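Uncharacterized protein lp_2219 (Lactobacillus plantarum, PDB 3HFQ) is of unknown function but folds as a seven-bladed beta-propeller of the lactonase family, so it may act on a lactone-like substrate. Local coordinates at residues A[185-190]-A[208-213]; A[202-207]-A[243-248]; A[229-234]-A[256-261]; A[263-268]-A[275-280]; A[279-284]-A[311-316]. The protein carries 1 engineered substitution. All blocks are in the same frame, centred on the assembly; numbering follows the deposited sequence.

The five contacts follow the chain through three consecutive propeller blades. Contact 1 lies within blade 189-230 and contact 4 within blade 241-282. Contacts 2 and 3 join these two blades; contact 5 joins the second to blade 290-330. Contacts 1 and 2 have centres 9 Å apart, as do contacts 3 and 4, while contacts 1 and 5 are 23 Å apart and do not touch. R190 of contact 1 and R259 of contact 3 hold one phosphate ion, probably from the crystallisation liquor, and E206 of contact 2 pairs with both arginines. This cluster may mark a functional pocket. Contacts 4 and 5 share Q279 and Q280 on strand 275-282.

Contact 1. Residues A[185-190]-A[208-213]; sequences AGFGPR and SSQIAS. With PO4 (phosphate ion), chain C.
The F187 ring meets S208, Q210 and A212, each obliquely, across one blade of the seven-bladed propeller. F187 belongs to the loop that enters strand 189-194; its partners lead into and occupy strand 210-217. CG is anti to the backbone N (chi1 -177°), beside the carbonyl carbon, and the far end of the ring comes close to 208-213. Its CD2 corner lies 3.7 Å from Q210 OE1. Ring and amide planes are 42° apart, so the two groups are not stacked. Farther along, CZ of F187 rests 3.8 Å from A212 CB.

Beside the same CD2 corner, S208 OG sits 3.0 Å from F187 O. It is equally near Q210 OE1 in its own segment; which of the two oxygens takes its proton is not settled. S208 N adds a weak bond to F187 O. S209 and Q210 both face G205 in a G1 beta bulge, where strand 210-217 begins.

R190 reaches the other way, with its chain extended from CG to NE. It also pairs with E206. A phosphate oxygen lies at the guanidinium edge, in its plane: R190 NE donates to PO4 O2 at 2.8 Å and R190 NH2 to the same O2 at 2.9 Å.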
# COMPACT_ATOMS: atom_id res chain seq x y z
N ALA A 185 -10.38 -19.84 -3.95
CA ALA A 185 -10.58 -19.79 -2.51
C ALA A 185 -9.27 -19.86 -1.71
O ALA A 185 -8.46 -20.76 -1.91
CB ALA A 185 -11.51 -20.92 -2.08
N GLY A 186 -9.08 -18.90 -0.81
CA GLY A 186 -7.88 -18.88 0.01
C GLY A 186 -6.73 -18.05 -0.54
O GLY A 186 -5.66 -17.97 0.07
N PHE A 187 -6.94 -17.44 -1.70
CA PHE A 187 -5.90 -16.61 -2.32
C PHE A 187 -5.56 -15.45 -1.40
O PHE A 187 -4.38 -15.11 -1.22
CB PHE A 187 -6.38 -16.09 -3.68
CG PHE A 187 -5.35 -15.29 -4.43
CD1 PHE A 187 -5.34 -13.90 -4.36
CD2 PHE A 187 -4.38 -15.93 -5.21
CE1 PHE A 187 -4.38 -13.15 -5.05
CE2 PHE A 187 -3.42 -15.19 -5.90
CZ PHE A 187 -3.42 -13.80 -5.82
N GLY A 188 -6.58 -14.84 -0.81
CA GLY A 188 -6.39 -13.72 0.10
C GLY A 188 -5.76 -12.50 -0.56
O GLY A 188 -4.70 -12.05 -0.13
N PRO A 189 -6.41 -11.93 -1.59
CA PRO A 189 -5.89 -10.75 -2.30
C PRO A 189 -5.76 -9.56 -1.36
O PRO A 189 -6.62 -9.32 -0.53
CB PRO A 189 -6.93 -10.54 -3.39
CG PRO A 189 -8.21 -10.96 -2.71
CD PRO A 189 -7.79 -12.25 -2.02
N ARG A 190 -4.69 -8.79 -1.52
CA ARG A 190 -4.44 -7.66 -0.63
C ARG A 190 -4.27 -6.32 -1.35
O ARG A 190 -5.08 -5.41 -1.17
CB ARG A 190 -3.20 -7.96 0.22
CG ARG A 190 -2.96 -7.00 1.39
CD ARG A 190 -1.70 -7.42 2.14
NE ARG A 190 -1.46 -6.64 3.35
CZ ARG A 190 -0.87 -5.45 3.38
NH1 ARG A 190 -0.44 -4.87 2.26
NH2 ARG A 190 -0.70 -4.83 4.55
N SER A 208 -1.83 -16.68 0.45
CA SER A 208 -1.26 -17.78 -0.33
C SER A 208 0.16 -17.50 -0.80
O SER A 208 0.78 -18.34 -1.46
CB SER A 208 -2.15 -18.06 -1.54
OG SER A 208 -2.26 -16.90 -2.35
N SER A 209 0.69 -16.33 -0.47
CA SER A 209 2.04 -15.95 -0.88
C SER A 209 2.20 -16.14 -2.39
O SER A 209 3.10 -16.84 -2.85
CB SER A 209 3.09 -16.78 -0.14
OG SER A 209 3.10 -16.46 1.24
N GLN A 210 1.31 -15.51 -3.15
CA GLN A 210 1.32 -15.60 -4.60
C GLN A 210 1.04 -14.25 -5.25
O GLN A 210 0.58 -13.32 -4.60
CB GLN A 210 0.24 -16.57 -5.08
CG GLN A 210 0.39 -18.00 -4.64
CD GLN A 210 -0.77 -18.87 -5.09
OE1 GLN A 210 -1.92 -18.60 -4.77
NE2 GLN A 210 -0.47 -19.92 -5.84
N ILE A 211 1.33 -14.16 -6.55
CA ILE A 211 1.03 -12.95 -7.30
C ILE A 211 0.26 -13.41 -8.53
O ILE A 211 0.67 -14.34 -9.21
CB ILE A 211 2.28 -12.19 -7.77
CG1 ILE A 211 3.02 -11.58 -6.57
CG2 ILE A 211 1.86 -11.06 -8.73
CD1 ILE A 211 4.28 -10.81 -6.95
N ALA A 212 -0.86 -12.75 -8.80
CA ALA A 212 -1.65 -13.09 -9.97
C ALA A 212 -1.47 -11.99 -11.00
O ALA A 212 -1.56 -10.80 -10.68
CB ALA A 212 -3.13 -13.20 -9.58
N SER A 213 -1.17 -12.37 -12.24
CA SER A 213 -1.04 -11.38 -13.30
C SER A 213 -2.44 -11.28 -13.89
O SER A 213 -3.08 -12.30 -14.15
CB SER A 213 -0.05 -11.84 -14.38
OG SER A 213 1.29 -11.72 -13.95
P PO4 C . -2.89 -7.48 7.00
O1 PO4 C . -2.39 -8.27 8.27
O2 PO4 C . -1.67 -7.14 6.07
O3 PO4 C . -3.94 -8.36 6.21
O4 PO4 C . -3.58 -6.13 7.46

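Contact 2. Residues A[202-207]-A[243-248]; sequences FLAGEL and AAIRLS
A204 and I245 mark where two strands from neighbouring blades come closest, with CA atoms 6.6 Å apart. Strand segments 202-205 and 243-247 run nearly antiparallel, at 162°. Their axes stay 7.6 Å apart at closest approach. That is too far for paired strands; it is close for packed sheets, with the small A204 at the nearest point. The first belongs to the second strand of blade 189-230, the other to the first strand of blade 241-282.

Side chains fill the gap. I245 has CG1 anti to its backbone N (chi1 -175°), beside the carbonyl carbon. Its tip, CD1, lies 3.6 Å from F202 O. The same methyl is 4.0 Å from F202 CB. A204 meets the base of I245, with A204 CB 4.2 Å from I245 CB. At the F202 end of the pair, F202 and L247 cross at a slant. There F202 CE2 is 4.2 Å from L247 CD2, and the methyl approaches the ring obliquely. A204 CB also lies 4.3 Å from A243 O.

H191 and I211 of the first blade also touch I245, as does L254 of its own blade. Near the other end, E206 forms salt bridges with R190 and R259.

The two segments share no hydrogen bond. The contact between them is hydrophobic, and it depends on the fit of buried methyl, methylene and aromatic groups between the blades.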
# COMPACT_ATOMS: atom_id res chain seq x y z
N PHE A 202 -1.02 -6.40 -11.35
CA PHE A 202 -0.38 -7.49 -10.62
C PHE A 202 -0.96 -7.46 -9.22
O PHE A 202 -0.84 -6.46 -8.51
CB PHE A 202 1.13 -7.29 -10.65
CG PHE A 202 1.67 -7.17 -12.05
CD1 PHE A 202 1.88 -8.32 -12.83
CD2 PHE A 202 1.89 -5.93 -12.62
CE1 PHE A 202 2.28 -8.21 -14.16
CE2 PHE A 202 2.29 -5.81 -13.95
CZ PHE A 202 2.49 -6.96 -14.72
N LEU A 203 -1.59 -8.56 -8.84
CA LEU A 203 -2.27 -8.68 -7.56
C LEU A 203 -1.54 -9.54 -6.55
O LEU A 203 -1.22 -10.70 -6.82
CB LEU A 203 -3.67 -9.24 -7.81
CG LEU A 203 -4.59 -9.59 -6.64
CD1 LEU A 203 -5.13 -8.32 -6.00
CD2 LEU A 203 -5.74 -10.45 -7.16
N ALA A 204 -1.28 -8.99 -5.37
CA ALA A 204 -0.59 -9.74 -4.34
C ALA A 204 -1.59 -10.53 -3.50
O ALA A 204 -2.59 -10.00 -3.03
CB ALA A 204 0.21 -8.79 -3.45
N GLY A 205 -1.30 -11.82 -3.34
CA GLY A 205 -2.14 -12.69 -2.54
C GLY A 205 -1.44 -12.89 -1.22
O GLY A 205 -0.49 -13.66 -1.11
N GLU A 206 -1.90 -12.17 -0.20
CA GLU A 206 -1.29 -12.25 1.12
C GLU A 206 -1.26 -13.65 1.73
O GLU A 206 -0.19 -14.16 2.06
CB GLU A 206 -2.02 -11.33 2.11
CG GLU A 206 -1.47 -11.43 3.53
CD GLU A 206 -2.27 -10.64 4.54
OE1 GLU A 206 -2.50 -9.43 4.30
OE2 GLU A 206 -2.67 -11.22 5.57
N LEU A 207 -2.43 -14.26 1.86
CA LEU A 207 -2.57 -15.57 2.49
C LEU A 207 -1.94 -16.76 1.77
O LEU A 207 -1.54 -17.73 2.41
CB LEU A 207 -4.05 -15.84 2.75
CG LEU A 207 -4.79 -14.71 3.47
CD1 LEU A 207 -6.27 -15.06 3.60
CD2 LEU A 207 -4.18 -14.46 4.85
N ALA A 243 2.76 -8.74 1.35
CA ALA A 243 2.17 -7.47 1.75
C ALA A 243 2.09 -6.40 0.66
O ALA A 243 1.07 -6.28 -0.03
CB ALA A 243 2.92 -6.91 2.96
N ALA A 244 3.16 -5.63 0.52
CA ALA A 244 3.20 -4.56 -0.47
C ALA A 244 3.69 -5.04 -1.83
O ALA A 244 4.44 -6.01 -1.92
CB ALA A 244 4.10 -3.43 0.03
N ILE A 245 3.26 -4.35 -2.88
CA ILE A 245 3.66 -4.70 -4.23
C ILE A 245 3.90 -3.41 -5.02
O ILE A 245 3.07 -2.50 -5.00
CB ILE A 245 2.58 -5.60 -4.91
CG1 ILE A 245 3.06 -6.05 -6.29
CG2 ILE A 245 1.26 -4.86 -5.00
CD1 ILE A 245 2.25 -7.21 -6.86
N ARG A 246 5.04 -3.33 -5.69
CA ARG A 246 5.41 -2.14 -6.46
C ARG A 246 5.93 -2.49 -7.85
O ARG A 246 6.45 -3.58 -8.07
CB ARG A 246 6.51 -1.37 -5.72
CG ARG A 246 6.20 -1.06 -4.27
CD ARG A 246 5.17 0.05 -4.14
NE ARG A 246 5.03 0.46 -2.75
CZ ARG A 246 4.18 1.38 -2.32
NH1 ARG A 246 3.38 2.00 -3.18
NH2 ARG A 246 4.15 1.69 -1.03
N LEU A 247 5.81 -1.55 -8.78
CA LEU A 247 6.27 -1.77 -10.14
C LEU A 247 7.13 -0.59 -10.56
O LEU A 247 6.78 0.56 -10.30
CB LEU A 247 5.07 -1.90 -11.09
CG LEU A 247 5.33 -2.26 -12.55
CD1 LEU A 247 5.82 -3.70 -12.65
CD2 LEU A 247 4.04 -2.08 -13.35
N SER A 248 8.27 -0.86 -11.20
CA SER A 248 9.14 0.22 -11.64
C SER A 248 8.41 1.08 -12.66
O SER A 248 7.48 0.62 -13.31
CB SER A 248 10.44 -0.35 -12.24
OG SER A 248 10.16 -1.23 -13.31

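Contact 3. Residues A[229-234]-A[256-261]; sequences VKTIPA and VSNRGY. With PO4 (phosphate ion), chain C.
P233 and Y261 belong to a seam between two propeller blades. The end of strand 222-230 and the turn after it, in one blade, meet strand 253-259 and its following turn in the next. The proline ring and the tyrosine reach toward each other, tip to tip. P233 CD stands over one face of the Y261 ring, offset toward its rim. It is 3.8 Å from the ring centroid and 22° off the normal, a CH-pi contact. P233 CG lies 3.4 Å from Y261 OH. Y236 also packs against Y261, edge to face.

R259 projects from the other side of its strand. R259 NH1 donates a hydrogen bond to PO4 O2 at 2.7 Å, and R259 NH2 donates to the same oxygen at 3.0 Å. R190 and H144 also bind this phosphate. The ion probably comes from the crystallisation liquor, but the site may suit an anion.

I232 lies next to Y261. Its CG2 is anti to the carbonyl carbon and touches Y261 CB at 3.9 Å. The same methyl lies 3.6 Å from N258 CG, against the asparagine amide. Deeper in the seam, T231 CG2 meets V256 CG1 at 4.0 Å, the two side chains crossing at about a right angle.

The seam is thus largely apolar. Methyls of T231, V256 and I232 pack inside, and the proline covers a tyrosine face at the more open end.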
# COMPACT_ATOMS: atom_id res chain seq x y z
N VAL A 229 2.21 -16.88 -9.75
CA VAL A 229 3.56 -17.28 -9.35
C VAL A 229 3.67 -17.20 -7.84
O VAL A 229 2.91 -16.47 -7.20
CB VAL A 229 4.65 -16.37 -9.98
CG1 VAL A 229 4.68 -16.56 -11.49
CG2 VAL A 229 4.37 -14.91 -9.64
N LYS A 230 4.61 -17.95 -7.25
CA LYS A 230 4.80 -17.92 -5.80
C LYS A 230 5.78 -16.81 -5.44
O LYS A 230 6.65 -16.46 -6.24
CB LYS A 230 5.33 -19.27 -5.30
CG LYS A 230 4.38 -20.43 -5.56
CD LYS A 230 4.88 -21.75 -4.97
CE LYS A 230 4.67 -21.83 -3.46
NZ LYS A 230 5.00 -23.19 -2.93
N THR A 231 5.65 -16.26 -4.24
CA THR A 231 6.52 -15.17 -3.82
C THR A 231 7.62 -15.64 -2.87
O THR A 231 8.46 -14.84 -2.44
CB THR A 231 5.73 -14.03 -3.14
OG1 THR A 231 5.18 -14.49 -1.90
CG2 THR A 231 4.58 -13.57 -4.05
N ILE A 232 7.62 -16.93 -2.55
CA ILE A 232 8.62 -17.52 -1.66
C ILE A 232 8.98 -18.92 -2.15
O ILE A 232 8.31 -19.47 -3.03
CB ILE A 232 8.08 -17.65 -0.21
CG1 ILE A 232 6.76 -18.42 -0.20
CG2 ILE A 232 7.92 -16.28 0.41
CD1 ILE A 232 6.25 -18.75 1.19
N PRO A 233 10.06 -19.51 -1.60
CA PRO A 233 10.48 -20.86 -2.02
C PRO A 233 9.35 -21.87 -1.88
O PRO A 233 8.52 -21.77 -0.98
CB PRO A 233 11.65 -21.15 -1.08
CG PRO A 233 12.26 -19.80 -0.90
CD PRO A 233 11.03 -18.94 -0.66
N ALA A 234 9.34 -22.85 -2.77
CA ALA A 234 8.31 -23.88 -2.76
C ALA A 234 8.33 -24.71 -1.48
O ALA A 234 7.29 -25.23 -1.06
CB ALA A 234 8.48 -24.78 -3.98
N VAL A 256 7.70 -7.39 -4.39
CA VAL A 256 6.71 -7.73 -3.37
C VAL A 256 7.42 -8.05 -2.06
O VAL A 256 8.52 -8.61 -2.06
CB VAL A 256 5.83 -8.93 -3.81
CG1 VAL A 256 6.66 -10.19 -3.93
CG2 VAL A 256 4.69 -9.13 -2.81
N SER A 257 6.82 -7.66 -0.93
CA SER A 257 7.43 -7.95 0.36
C SER A 257 6.77 -9.16 1.02
O SER A 257 5.56 -9.38 0.88
CB SER A 257 7.34 -6.72 1.29
OG SER A 257 6.00 -6.36 1.55
N ASN A 258 7.58 -9.94 1.73
CA ASN A 258 7.11 -11.14 2.41
C ASN A 258 7.30 -11.04 3.92
O ASN A 258 8.41 -10.85 4.40
CB ASN A 258 7.89 -12.36 1.90
CG ASN A 258 7.60 -12.68 0.45
OD1 ASN A 258 8.47 -12.59 -0.42
ND2 ASN A 258 6.36 -13.06 0.17
N ARG A 259 6.20 -11.16 4.66
CA ARG A 259 6.25 -11.11 6.12
C ARG A 259 6.32 -12.54 6.64
O ARG A 259 5.36 -13.30 6.56
CB ARG A 259 5.00 -10.43 6.68
CG ARG A 259 4.92 -8.95 6.39
CD ARG A 259 3.55 -8.42 6.77
NE ARG A 259 2.52 -8.93 5.88
CZ ARG A 259 1.24 -8.58 5.94
NH1 ARG A 259 0.83 -7.71 6.86
NH2 ARG A 259 0.37 -9.08 5.07
N GLY A 260 7.48 -12.90 7.19
CA GLY A 260 7.70 -14.24 7.68
C GLY A 260 9.02 -14.69 7.08
O GLY A 260 10.00 -14.90 7.80
N TYR A 261 9.06 -14.82 5.76
CA TYR A 261 10.29 -15.19 5.08
C TYR A 261 11.17 -13.94 5.11
O TYR A 261 12.38 -13.99 4.90
CB TYR A 261 10.01 -15.62 3.64
CG TYR A 261 11.18 -16.28 2.95
CD1 TYR A 261 11.78 -17.42 3.50
CD2 TYR A 261 11.71 -15.77 1.77
CE1 TYR A 261 12.87 -18.03 2.88
CE2 TYR A 261 12.81 -16.36 1.15
CZ TYR A 261 13.38 -17.49 1.71
OH TYR A 261 14.46 -18.08 1.10
P PO4 C . -2.89 -7.48 7.00
O1 PO4 C . -2.39 -8.27 8.27
O2 PO4 C . -1.67 -7.14 6.07
O3 PO4 C . -3.94 -8.36 6.21
O4 PO4 C . -3.58 -6.13 7.46

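Contact 4. Residues A[263-268]-A[275-280]; sequences TLAVFA and LTLIQQ
V266 pairs with I278 and Q279 at a classic beta bulge in the hairpin of strands 263-269 and 275-282, the outer half of a propeller blade. V266 N donates to Q279 O at 2.7 Å, almost straight at 170°. V266 O takes I278 N at 2.8 Å. It also takes Q279 N, but only weakly, at 3.4 Å. The extra residue shifts the register by one, and beyond it A268 N binds T276 O at 2.8 Å. T276 N returns a bond to A268 O.

Packing is tight on the side that carries A265 and F267. L277 CD1 sits over one face of the F267 ring, offset toward the rim. It is 3.9 Å from the centroid and 19° off the normal, a CH-pi contact. L277 CD1 also meets A265 CB at 3.9 Å. F267 is buried, and it touches I211 and V229 of the preceding blade.

On the opposite side, V266 lies between both residues of the bulge. V266 CG1 touches I278 CG1 at 3.8 Å, while the Q279 chain runs beside CG2 and points the same way. Q279 OE1 accepts from L322 N of the next blade.

The solvent side is looser. T276, at the hairpin edge, is exposed; L277 is exposed too, although its CD1 covers F267. A water donates to A268 O at 2.9 Å while also bonding T276 OG1.

The backbone bonds fix the strand alignment, bulge included. Apolar contacts then join F267 to its own hairpin and to the neighbouring blade, while one water joins A268 O and T276 OG1 at the exposed edge.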
# COMPACT_ATOMS: atom_id res chain seq x y z
N THR A 263 11.57 -11.00 3.14
CA THR A 263 12.38 -10.62 1.98
C THR A 263 11.56 -9.77 1.03
O THR A 263 10.36 -9.56 1.22
CB THR A 263 12.79 -11.83 1.14
OG1 THR A 263 11.61 -12.43 0.58
CG2 THR A 263 13.53 -12.86 1.97
N LEU A 264 12.24 -9.26 0.02
CA LEU A 264 11.60 -8.53 -1.06
C LEU A 264 11.91 -9.49 -2.20
O LEU A 264 13.07 -9.89 -2.37
CB LEU A 264 12.27 -7.18 -1.32
CG LEU A 264 12.10 -6.04 -0.31
CD1 LEU A 264 12.52 -4.74 -0.96
CD2 LEU A 264 10.64 -5.95 0.14
N ALA A 265 10.89 -9.89 -2.95
CA ALA A 265 11.10 -10.78 -4.08
C ALA A 265 11.00 -9.91 -5.32
O ALA A 265 10.07 -9.13 -5.46
CB ALA A 265 10.04 -11.87 -4.10
N VAL A 266 11.97 -10.06 -6.22
CA VAL A 266 12.00 -9.27 -7.44
C VAL A 266 11.65 -10.12 -8.65
O VAL A 266 12.20 -11.21 -8.83
CB VAL A 266 13.40 -8.67 -7.66
CG1 VAL A 266 13.37 -7.69 -8.82
CG2 VAL A 266 13.88 -7.99 -6.38
N PHE A 267 10.74 -9.61 -9.47
CA PHE A 267 10.31 -10.32 -10.67
C PHE A 267 10.52 -9.47 -11.92
O PHE A 267 10.30 -8.25 -11.90
CB PHE A 267 8.82 -10.67 -10.61
CG PHE A 267 8.45 -11.61 -9.51
CD1 PHE A 267 8.29 -11.16 -8.20
CD2 PHE A 267 8.24 -12.96 -9.79
CE1 PHE A 267 7.92 -12.03 -7.19
CE2 PHE A 267 7.86 -13.84 -8.78
CZ PHE A 267 7.71 -13.38 -7.47
N ALA A 268 10.93 -10.11 -13.00
CA ALA A 268 11.11 -9.43 -14.26
C ALA A 268 9.77 -9.59 -14.97
O ALA A 268 9.23 -10.70 -15.03
CB ALA A 268 12.22 -10.08 -15.08
N LEU A 275 5.61 -13.17 -15.35
CA LEU A 275 6.58 -12.85 -14.30
C LEU A 275 7.64 -13.94 -14.12
O LEU A 275 7.35 -15.13 -14.22
CB LEU A 275 5.84 -12.66 -12.97
CG LEU A 275 4.73 -11.61 -12.96
CD1 LEU A 275 4.03 -11.63 -11.60
CD2 LEU A 275 5.32 -10.24 -13.25
N THR A 276 8.86 -13.51 -13.83
CA THR A 276 9.99 -14.41 -13.61
C THR A 276 10.75 -13.94 -12.37
O THR A 276 11.26 -12.82 -12.34
CB THR A 276 10.97 -14.40 -14.80
OG1 THR A 276 10.31 -14.94 -15.96
CG2 THR A 276 12.20 -15.25 -14.48
N LEU A 277 10.82 -14.79 -11.35
CA LEU A 277 11.53 -14.45 -10.12
C LEU A 277 13.03 -14.37 -10.40
O LEU A 277 13.62 -15.32 -10.89
CB LEU A 277 11.29 -15.52 -9.05
CG LEU A 277 11.96 -15.29 -7.69
CD1 LEU A 277 11.29 -14.12 -7.00
CD2 LEU A 277 11.85 -16.54 -6.84
N ILE A 278 13.64 -13.23 -10.08
CA ILE A 278 15.07 -13.08 -10.32
C ILE A 278 15.88 -12.81 -9.06
O ILE A 278 17.11 -12.86 -9.09
CB ILE A 278 15.36 -11.96 -11.36
CG1 ILE A 278 14.88 -10.61 -10.82
CG2 ILE A 278 14.67 -12.28 -12.68
CD1 ILE A 278 15.38 -9.43 -11.63
N GLN A 279 15.20 -12.52 -7.95
CA GLN A 279 15.91 -12.26 -6.70
C GLN A 279 15.04 -12.28 -5.44
O GLN A 279 13.87 -11.89 -5.46
CB GLN A 279 16.64 -10.91 -6.77
CG GLN A 279 17.33 -10.51 -5.45
CD GLN A 279 18.07 -9.17 -5.53
OE1 GLN A 279 17.60 -8.23 -6.17
NE2 GLN A 279 19.22 -9.09 -4.86
N GLN A 280 15.63 -12.77 -4.35
CA GLN A 280 15.00 -12.82 -3.03
C GLN A 280 16.06 -12.20 -2.13
O GLN A 280 17.15 -12.74 -1.99
CB GLN A 280 14.75 -14.27 -2.60
CG GLN A 280 13.56 -14.97 -3.26
CD GLN A 280 12.23 -14.61 -2.63
OE1 GLN A 280 11.19 -15.19 -2.97
NE2 GLN A 280 12.24 -13.66 -1.70
O HOH W 1 8.64 -12.91 -16.85

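Contact 5. Residues A[279-284]-A[311-316]; sequences QQISTE and TLYARD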
# COMPACT_ATOMS: atom_id res chain seq x y z
N GLN A 279 15.20 -12.52 -7.95
CA GLN A 279 15.91 -12.26 -6.70
C GLN A 279 15.04 -12.28 -5.44
O GLN A 279 13.87 -11.89 -5.46
CB GLN A 279 16.64 -10.91 -6.77
CG GLN A 279 17.33 -10.51 -5.45
CD GLN A 279 18.07 -9.17 -5.53
OE1 GLN A 279 17.60 -8.23 -6.17
NE2 GLN A 279 19.22 -9.09 -4.86
N GLN A 280 15.63 -12.77 -4.35
CA GLN A 280 15.00 -12.82 -3.03
C GLN A 280 16.06 -12.20 -2.13
O GLN A 280 17.15 -12.74 -1.99
CB GLN A 280 14.75 -14.27 -2.60
CG GLN A 280 13.56 -14.97 -3.26
CD GLN A 280 12.23 -14.61 -2.63
OE1 GLN A 280 11.19 -15.19 -2.97
NE2 GLN A 280 12.24 -13.66 -1.70
N ILE A 281 15.74 -11.06 -1.51
CA ILE A 281 16.71 -10.39 -0.65
C ILE A 281 16.12 -10.04 0.71
O ILE A 281 15.03 -9.46 0.80
CB ILE A 281 17.29 -9.13 -1.33
CG1 ILE A 281 18.37 -8.50 -0.46
CG2 ILE A 281 16.16 -8.14 -1.63
CD1 ILE A 281 19.21 -7.46 -1.19
N SER A 282 16.83 -10.39 1.77
CA SER A 282 16.37 -10.12 3.13
C SER A 282 16.11 -8.64 3.36
O SER A 282 16.81 -7.78 2.82
CB SER A 282 17.41 -10.61 4.14
OG SER A 282 17.04 -10.24 5.46
N THR A 283 15.10 -8.34 4.18
CA THR A 283 14.76 -6.96 4.51
C THR A 283 15.52 -6.53 5.77
O THR A 283 15.35 -5.41 6.26
CB THR A 283 13.25 -6.79 4.73
OG1 THR A 283 12.79 -7.66 5.77
CG2 THR A 283 12.49 -7.11 3.44
N GLU A 284 16.36 -7.43 6.29
CA GLU A 284 17.16 -7.16 7.49
C GLU A 284 16.31 -6.78 8.71
O GLU A 284 16.68 -5.90 9.49
CB GLU A 284 18.17 -6.05 7.21
CG GLU A 284 19.15 -6.34 6.08
CD GLU A 284 19.92 -7.64 6.26
OE1 GLU A 284 20.17 -8.03 7.42
OE2 GLU A 284 20.29 -8.25 5.24
N THR A 311 15.44 -0.36 6.11
CA THR A 311 16.62 -0.80 5.36
C THR A 311 16.67 -0.09 4.01
O THR A 311 15.65 0.08 3.35
CB THR A 311 16.57 -2.32 5.13
OG1 THR A 311 16.46 -2.99 6.40
CG2 THR A 311 17.84 -2.80 4.43
N LEU A 312 17.88 0.31 3.62
CA LEU A 312 18.09 0.99 2.35
C LEU A 312 18.85 0.10 1.38
O LEU A 312 19.87 -0.49 1.74
CB LEU A 312 18.89 2.28 2.56
CG LEU A 312 19.30 3.02 1.28
CD1 LEU A 312 18.07 3.60 0.60
CD2 LEU A 312 20.28 4.13 1.60
N TYR A 313 18.34 0.02 0.15
CA TYR A 313 18.98 -0.77 -0.90
C TYR A 313 19.31 0.11 -2.08
O TYR A 313 18.66 1.13 -2.31
CB TYR A 313 18.06 -1.85 -1.48
CG TYR A 313 17.49 -2.84 -0.51
CD1 TYR A 313 16.21 -2.66 0.02
CD2 TYR A 313 18.18 -4.01 -0.18
CE1 TYR A 313 15.64 -3.60 0.85
CE2 TYR A 313 17.62 -4.96 0.65
CZ TYR A 313 16.34 -4.75 1.16
OH TYR A 313 15.76 -5.70 1.96
N ALA A 314 20.31 -0.31 -2.85
CA ALA A 314 20.66 0.38 -4.07
C ALA A 314 19.93 -0.50 -5.08
O ALA A 314 19.83 -1.71 -4.87
CB ALA A 314 22.16 0.33 -4.30
N ARG A 315 19.41 0.09 -6.14
CA ARG A 315 18.71 -0.68 -7.16
C ARG A 315 19.31 -0.41 -8.53
O ARG A 315 19.44 0.74 -8.94
CB ARG A 315 17.22 -0.29 -7.18
CG ARG A 315 16.45 -0.85 -8.38
CD ARG A 315 14.98 -0.44 -8.37
NE ARG A 315 14.26 -1.00 -9.51
CZ ARG A 315 14.23 -0.46 -10.72
NH1 ARG A 315 14.85 0.69 -10.97
NH2 ARG A 315 13.58 -1.08 -11.70
N ASP A 316 19.70 -1.47 -9.23
CA ASP A 316 20.28 -1.34 -10.57
C ASP A 316 19.15 -0.98 -11.53
O ASP A 316 18.14 -1.68 -11.59
CB ASP A 316 20.95 -2.65 -11.00
CG ASP A 316 21.73 -2.51 -12.29
OD1 ASP A 316 21.11 -2.30 -13.35
OD2 ASP A 316 22.97 -2.60 -12.24
O HOH W 2 17.03 -3.03 9.12
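Y313 OH donates to S282 O, joining two adjacent blades. The modelled separation is 2.5 Å, very short for such a bond, and its exact length is doubtful. The acceptor lies at the edge of the tyrosine ring, in its plane. Y313 CG is anti to the carbonyl carbon (chi1 -56°), and the ring points across to the segment 279-284.

T311, two residues earlier on the same strand, makes the second direct bond. Its OG1 donates to T283 O at 2.7 Å. The donor stands 37° out of the carbonyl plane. T311 OG1 also accepts from a water at 2.8 Å, so the hydroxyl both gives and receives. The same water donates to E284 O at 2.9 Å and links the two segments a third time.

The turn is also held from within. E284 N donates to S282 OG at 3.0 Å with an angle of 161°, an ST turn. S282 is thus an acceptor twice, through OG for its own turn and through O for Y313. T283 OG1 has its main partner in N304 of the next blade and a weaker bond to N262 O.

One apolar contact lies beside the polar ones. I281 CD1 lies 3.5 Å from Y313 CE2, approaching the ring obliquely as the two side chains slide past each other in opposite directions. L264 and V302 also touch Y313.

Strand 275-282 is the outermost of its blade, and strand 309-315 is the third of the next. Such face-to-face packing of successive four-stranded antiparallel sheets is typical of the beta-propeller, here with seven blades.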